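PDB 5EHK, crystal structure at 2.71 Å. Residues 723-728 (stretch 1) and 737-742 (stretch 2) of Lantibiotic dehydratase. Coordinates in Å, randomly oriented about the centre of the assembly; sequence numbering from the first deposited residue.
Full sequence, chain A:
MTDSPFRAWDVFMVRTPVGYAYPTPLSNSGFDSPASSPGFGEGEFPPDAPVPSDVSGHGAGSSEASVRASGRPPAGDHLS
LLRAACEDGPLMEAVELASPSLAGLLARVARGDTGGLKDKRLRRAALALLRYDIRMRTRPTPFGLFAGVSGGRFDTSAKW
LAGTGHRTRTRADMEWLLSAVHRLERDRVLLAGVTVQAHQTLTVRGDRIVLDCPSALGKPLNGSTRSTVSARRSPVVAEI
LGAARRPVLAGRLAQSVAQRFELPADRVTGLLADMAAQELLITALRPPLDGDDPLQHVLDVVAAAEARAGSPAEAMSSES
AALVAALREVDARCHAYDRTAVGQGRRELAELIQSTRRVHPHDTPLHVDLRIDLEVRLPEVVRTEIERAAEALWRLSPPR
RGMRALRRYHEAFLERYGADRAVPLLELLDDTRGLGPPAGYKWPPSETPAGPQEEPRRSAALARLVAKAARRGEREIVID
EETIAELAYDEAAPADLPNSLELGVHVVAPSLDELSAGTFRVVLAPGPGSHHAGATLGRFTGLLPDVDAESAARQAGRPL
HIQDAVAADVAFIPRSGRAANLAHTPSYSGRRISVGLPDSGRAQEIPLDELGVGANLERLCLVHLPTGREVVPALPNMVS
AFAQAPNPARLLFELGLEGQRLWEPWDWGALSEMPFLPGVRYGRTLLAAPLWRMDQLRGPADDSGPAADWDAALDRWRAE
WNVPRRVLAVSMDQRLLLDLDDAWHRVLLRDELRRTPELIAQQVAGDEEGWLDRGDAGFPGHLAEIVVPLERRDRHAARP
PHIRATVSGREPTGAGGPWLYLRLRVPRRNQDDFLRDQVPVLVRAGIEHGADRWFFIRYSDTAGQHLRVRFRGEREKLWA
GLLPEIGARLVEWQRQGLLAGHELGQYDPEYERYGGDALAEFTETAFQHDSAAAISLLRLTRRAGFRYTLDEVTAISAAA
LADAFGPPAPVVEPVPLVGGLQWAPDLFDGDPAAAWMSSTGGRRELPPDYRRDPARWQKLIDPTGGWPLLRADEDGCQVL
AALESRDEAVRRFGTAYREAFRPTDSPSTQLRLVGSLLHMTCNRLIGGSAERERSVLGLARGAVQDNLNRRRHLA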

ATOM      1  N   VAL A 723      21.348 -18.752 -27.683  1.00 37.66           N
ATOM      2  CA  VAL A 723      22.253 -17.709 -27.241  1.00 33.44           C
ATOM      3  C   VAL A 723      23.468 -17.705 -28.143  1.00 36.56           C
ATOM      4  O   VAL A 723      24.107 -18.742 -28.347  1.00 40.65           O
ATOM      5  CB  VAL A 723      22.695 -17.952 -25.771  1.00 32.39           C
ATOM      6  CG1 VAL A 723      23.698 -16.908 -25.289  1.00 30.41           C
ATOM      7  CG2 VAL A 723      21.490 -18.025 -24.872  1.00 32.80           C
ATOM      8  N   PRO A 724      23.798 -16.530 -28.684  1.00 33.72           N
ATOM      9  CA  PRO A 724      24.994 -16.338 -29.505  1.00 35.71           C
ATOM     10  C   PRO A 724      26.285 -16.690 -28.771  1.00 39.57           C
ATOM     11  O   PRO A 724      26.301 -16.883 -27.555  1.00 39.89           O
ATOM     12  CB  PRO A 724      24.946 -14.845 -29.857  1.00 39.40           C
ATOM     13  CG  PRO A 724      23.948 -14.243 -28.917  1.00 40.58           C
ATOM     14  CD  PRO A 724      22.962 -15.324 -28.648  1.00 33.14           C
ATOM     15  N   ARG A 725      27.370 -16.794 -29.526  1.00 41.92           N
ATOM     16  CA  ARG A 725      28.650 -17.150 -28.939  1.00 40.99           C
ATOM     17  C   ARG A 725      29.170 -15.951 -28.143  1.00 39.97           C
ATOM     18  O   ARG A 725      29.773 -16.106 -27.078  1.00 35.40           O
ATOM     19  CB  ARG A 725      29.612 -17.591 -30.045  1.00 39.01           C
ATOM     20  CG  ARG A 725      30.983 -18.043 -29.609  1.00 42.55           C
ATOM     21  CD  ARG A 725      31.790 -18.424 -30.835  1.00 47.12           C
ATOM     22  NE  ARG A 725      31.985 -17.273 -31.721  1.00 52.64           N
ATOM     23  CZ  ARG A 725      33.002 -16.420 -31.628  1.00 47.17           C
ATOM     24  NH1 ARG A 725      33.924 -16.598 -30.700  1.00 50.62           N
ATOM     25  NH2 ARG A 725      33.104 -15.393 -32.457  1.00 37.28           N
ATOM     26  N   ARG A 726      28.901 -14.750 -28.649  1.00 43.53           N
ATOM     27  CA  ARG A 726      29.278 -13.526 -27.935  1.00 39.55           C
ATOM     28  C   ARG A 726      28.078 -12.865 -27.267  1.00 37.88           C
ATOM     29  O   ARG A 726      27.006 -12.681 -27.881  1.00 35.08           O
ATOM     30  CB  ARG A 726      30.009 -12.530 -28.843  1.00 36.79           C
ATOM     31  CG  ARG A 726      31.462 -12.892 -29.150  1.00 43.61           C
ATOM     32  CD  ARG A 726      31.946 -12.195 -30.416  1.00 49.32           C
ATOM     33  NE  ARG A 726      31.213 -12.669 -31.588  1.00 58.03           N
ATOM     34  CZ  ARG A 726      31.374 -12.207 -32.824  1.00 51.16           C
ATOM     35  NH1 ARG A 726      32.225 -11.219 -33.067  1.00 55.72           N
ATOM     36  NH2 ARG A 726      30.654 -12.719 -33.809  1.00 46.83           N
ATOM     37  N   VAL A 727      28.269 -12.520 -25.998  1.00 30.06           N
ATOM     38  CA  VAL A 727      27.224 -11.879 -25.226  1.00 29.61           C
ATOM     39  C   VAL A 727      27.812 -10.730 -24.430  1.00 27.14           C
ATOM     40  O   VAL A 727      29.005 -10.695 -24.149  1.00 26.67           O
ATOM     41  CB  VAL A 727      26.498 -12.862 -24.279  1.00 25.15           C
ATOM     42  CG1 VAL A 727      25.724 -13.906 -25.078  1.00 30.27           C
ATOM     43  CG2 VAL A 727      27.482 -13.527 -23.360  1.00 30.73           C
ATOM     44  N   LEU A 728      26.960  -9.768 -24.110  1.00 29.42           N
ATOM     45  CA  LEU A 728      27.284  -8.757 -23.129  1.00 29.29           C
ATOM     46  C   LEU A 728      26.647  -9.232 -21.826  1.00 32.40           C
ATOM     47  O   LEU A 728      25.431  -9.487 -21.776  1.00 27.48           O
ATOM     48  CB  LEU A 728      26.685  -7.421 -23.554  1.00 27.59           C
ATOM     49  CG  LEU A 728      27.155  -6.131 -22.874  1.00 34.44           C
ATOM     50  CD1 LEU A 728      28.665  -5.915 -23.023  1.00 31.69           C
ATOM     51  CD2 LEU A 728      26.378  -4.938 -23.419  1.00 33.88           C
TER
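Stretch 2 737-742: LLDLDD

The strongest polar contact between the two stretches is a salt bridge. Arg725 NH1 lies 2.5 Å from Asp739 OD1. The same Arg725 NH1 also donates a weak hydrogen bond to Asp739 OD2 at 2.6 Å, with an angle of 122° at the hydrogen. Both carboxylate oxygens therefore crowd one guanidinium nitrogen. The CA-to-CB bond of Arg725 points sideways, but an extended start to the side chain (chi1 and chi2 both t), followed by a turn at chi3 (p), brings its end to stretch 2.

Asp739 OD1 has a second role. It accepts a hydrogen bond from the backbone of its own stretch, Asp741 N to Asp739 OD1, at 3.1 Å. This bond ties the acid to the turn that follows the strand. Asp741 adds further negative charge near the arginine. Arg725 NE and Asp741 OD2 are 4.1 Å apart, too far for a salt bridge. The closest approach of this pair is Arg725 CD to Asp741 OD2, at 3.1 Å. Asp741 CB sits at the edge of the guanidinium, near its plane.

Three backbone hydrogen bonds join the stretches. Leu740 N donates to Arg725 O at 2.7 Å. Leu738 N donates to Val727 O at 2.9 Å, and its angle of 176° is almost straight. Val727 N donates to Leu738 O at 3.1 Å. The last two form the reciprocal pair expected of a hydrogen-bonded antiparallel bridge. Leu738 O also receives a CA-H...O contact from Arg726 CA at 3.4 Å.

Residues 737-739 are a strand that begins earlier in the chain. They run against strand 726-728, which continues later in the chain. The N-to-C directions differ by 158°, so the strands are antiparallel, and their axes approach to 4.9 Å. Arg726 faces Asp739 and Leu728 faces Leu737, both as non-hydrogen-bonded pairs with CA to CA distances of 4.6 Å. Between them, Val727 and Leu738 are 5.5 Å apart, CA to CA. Beyond the strand, Leu740 lies across from Arg725, with 5.1 Å between their CA atoms. Its phi/psi of -81/3 departs from the extended form. A weak backbone hydrogen bond, Asp742 N to Asp739 O at 3.1 Å, spans this turn.

Side chains alternate between the two faces of the sheet. Arg726, Leu728, Leu737 and Asp739 share one face. There Leu728 CD1 packs 4.0 Å from Leu737 CD2, and Arg726 CG lies 3.8 Å from Asp739 OD2. Val727 and Leu738 occupy the other face, and both are buried. Val727 CG2 is 4.5 Å from Leu738 CB and 4.1 Å from Leu740 CG, so this valine touches two leucines of stretch 2. Pro724 is marginal, with its O atom 4.4 Å from Leu740 CD1.

Asp742 makes no contact with stretch 1. It is the N-cap of a helix that follows, and its side chain caps a backbone nitrogen just past the stretch. Together the two stretches bury 490 Å², both sides summed.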

ATOM      1  N   LEU A 737      31.764  -7.848 -22.016  1.00 41.56           N
ATOM      2  CA  LEU A 737      31.833  -8.470 -23.338  1.00 34.28           C
ATOM      3  C   LEU A 737      32.550  -9.793 -23.214  1.00 30.06           C
ATOM      4  O   LEU A 737      33.752  -9.837 -22.951  1.00 28.20           O
ATOM      5  CB  LEU A 737      32.629  -7.579 -24.297  1.00 32.91           C
ATOM      6  CG  LEU A 737      32.225  -7.505 -25.774  1.00 27.39           C
ATOM      7  CD1 LEU A 737      31.527  -8.775 -26.212  1.00 30.61           C
ATOM      8  CD2 LEU A 737      31.338  -6.306 -26.023  1.00 33.94           C
ATOM      9  N   LEU A 738      31.814 -10.875 -23.427  1.00 31.03           N
ATOM     10  CA  LEU A 738      32.394 -12.202 -23.255  1.00 38.03           C
ATOM     11  C   LEU A 738      32.269 -13.001 -24.540  1.00 38.56           C
ATOM     12  O   LEU A 738      31.216 -13.010 -25.180  1.00 40.44           O
ATOM     13  CB  LEU A 738      31.735 -12.979 -22.104  1.00 37.73           C
ATOM     14  CG  LEU A 738      31.767 -12.446 -20.669  1.00 32.80           C
ATOM     15  CD1 LEU A 738      30.906 -13.346 -19.804  1.00 30.57           C
ATOM     16  CD2 LEU A 738      33.188 -12.323 -20.116  1.00 30.06           C
ATOM     17  N   ASP A 739      33.363 -13.649 -24.925  1.00 36.76           N
ATOM     18  CA  ASP A 739      33.314 -14.654 -25.970  1.00 45.49           C
ATOM     19  C   ASP A 739      33.134 -16.041 -25.337  1.00 45.86           C
ATOM     20  O   ASP A 739      34.055 -16.549 -24.679  1.00 42.86           O
ATOM     21  CB  ASP A 739      34.594 -14.575 -26.804  1.00 44.38           C
ATOM     22  CG  ASP A 739      34.468 -15.285 -28.135  1.00 48.88           C
ATOM     23  OD1 ASP A 739      33.963 -16.430 -28.165  1.00 49.84           O
ATOM     24  OD2 ASP A 739      34.828 -14.676 -29.167  1.00 50.93           O
ATOM     25  N   LEU A 740      31.975 -16.669 -25.571  1.00 36.92           N
ATOM     26  CA  LEU A 740      31.658 -17.927 -24.889  1.00 45.15           C
ATOM     27  C   LEU A 740      32.303 -19.153 -25.527  1.00 52.77           C
ATOM     28  O   LEU A 740      32.077 -20.284 -25.079  1.00 53.12           O
ATOM     29  CB  LEU A 740      30.148 -18.147 -24.761  1.00 40.63           C
ATOM     30  CG  LEU A 740      29.398 -17.165 -23.863  1.00 42.42           C
ATOM     31  CD1 LEU A 740      27.989 -17.666 -23.534  1.00 34.22           C
ATOM     32  CD2 LEU A 740      30.201 -16.853 -22.612  1.00 39.40           C
ATOM     33  N   ASP A 741      33.107 -18.922 -26.561  1.00 47.56           N
ATOM     34  CA  ASP A 741      33.907 -19.981 -27.164  1.00 55.59           C
ATOM     35  C   ASP A 741      35.195 -20.063 -26.353  1.00 54.32           C
ATOM     36  O   ASP A 741      35.731 -21.144 -26.099  1.00 58.06           O
ATOM     37  CB  ASP A 741      34.214 -19.649 -28.636  1.00 73.61           C
ATOM     38  CG  ASP A 741      34.231 -20.891 -29.557  1.00 76.54           C
ATOM     39  OD1 ASP A 741      34.654 -21.992 -29.118  1.00 72.74           O
ATOM     40  OD2 ASP A 741      33.818 -20.751 -30.735  1.00 66.77           O
ATOM     41  N   ASP A 742      35.677 -18.897 -25.948  1.00 51.59           N
ATOM     42  CA  ASP A 742      36.859 -18.785 -25.109  1.00 50.07           C
ATOM     43  C   ASP A 742      36.718 -19.515 -23.767  1.00 46.78           C
ATOM     44  O   ASP A 742      35.706 -19.395 -23.085  1.00 51.38           O
ATOM     45  CB  ASP A 742      37.187 -17.316 -24.889  1.00 41.06           C
ATOM     46  CG  ASP A 742      38.551 -17.115 -24.291  1.00 41.60           C
ATOM     47  OD1 ASP A 742      38.926 -17.851 -23.360  1.00 45.10           O
ATOM     48  OD2 ASP A 742      39.264 -16.219 -24.768  1.00 49.46           O
TER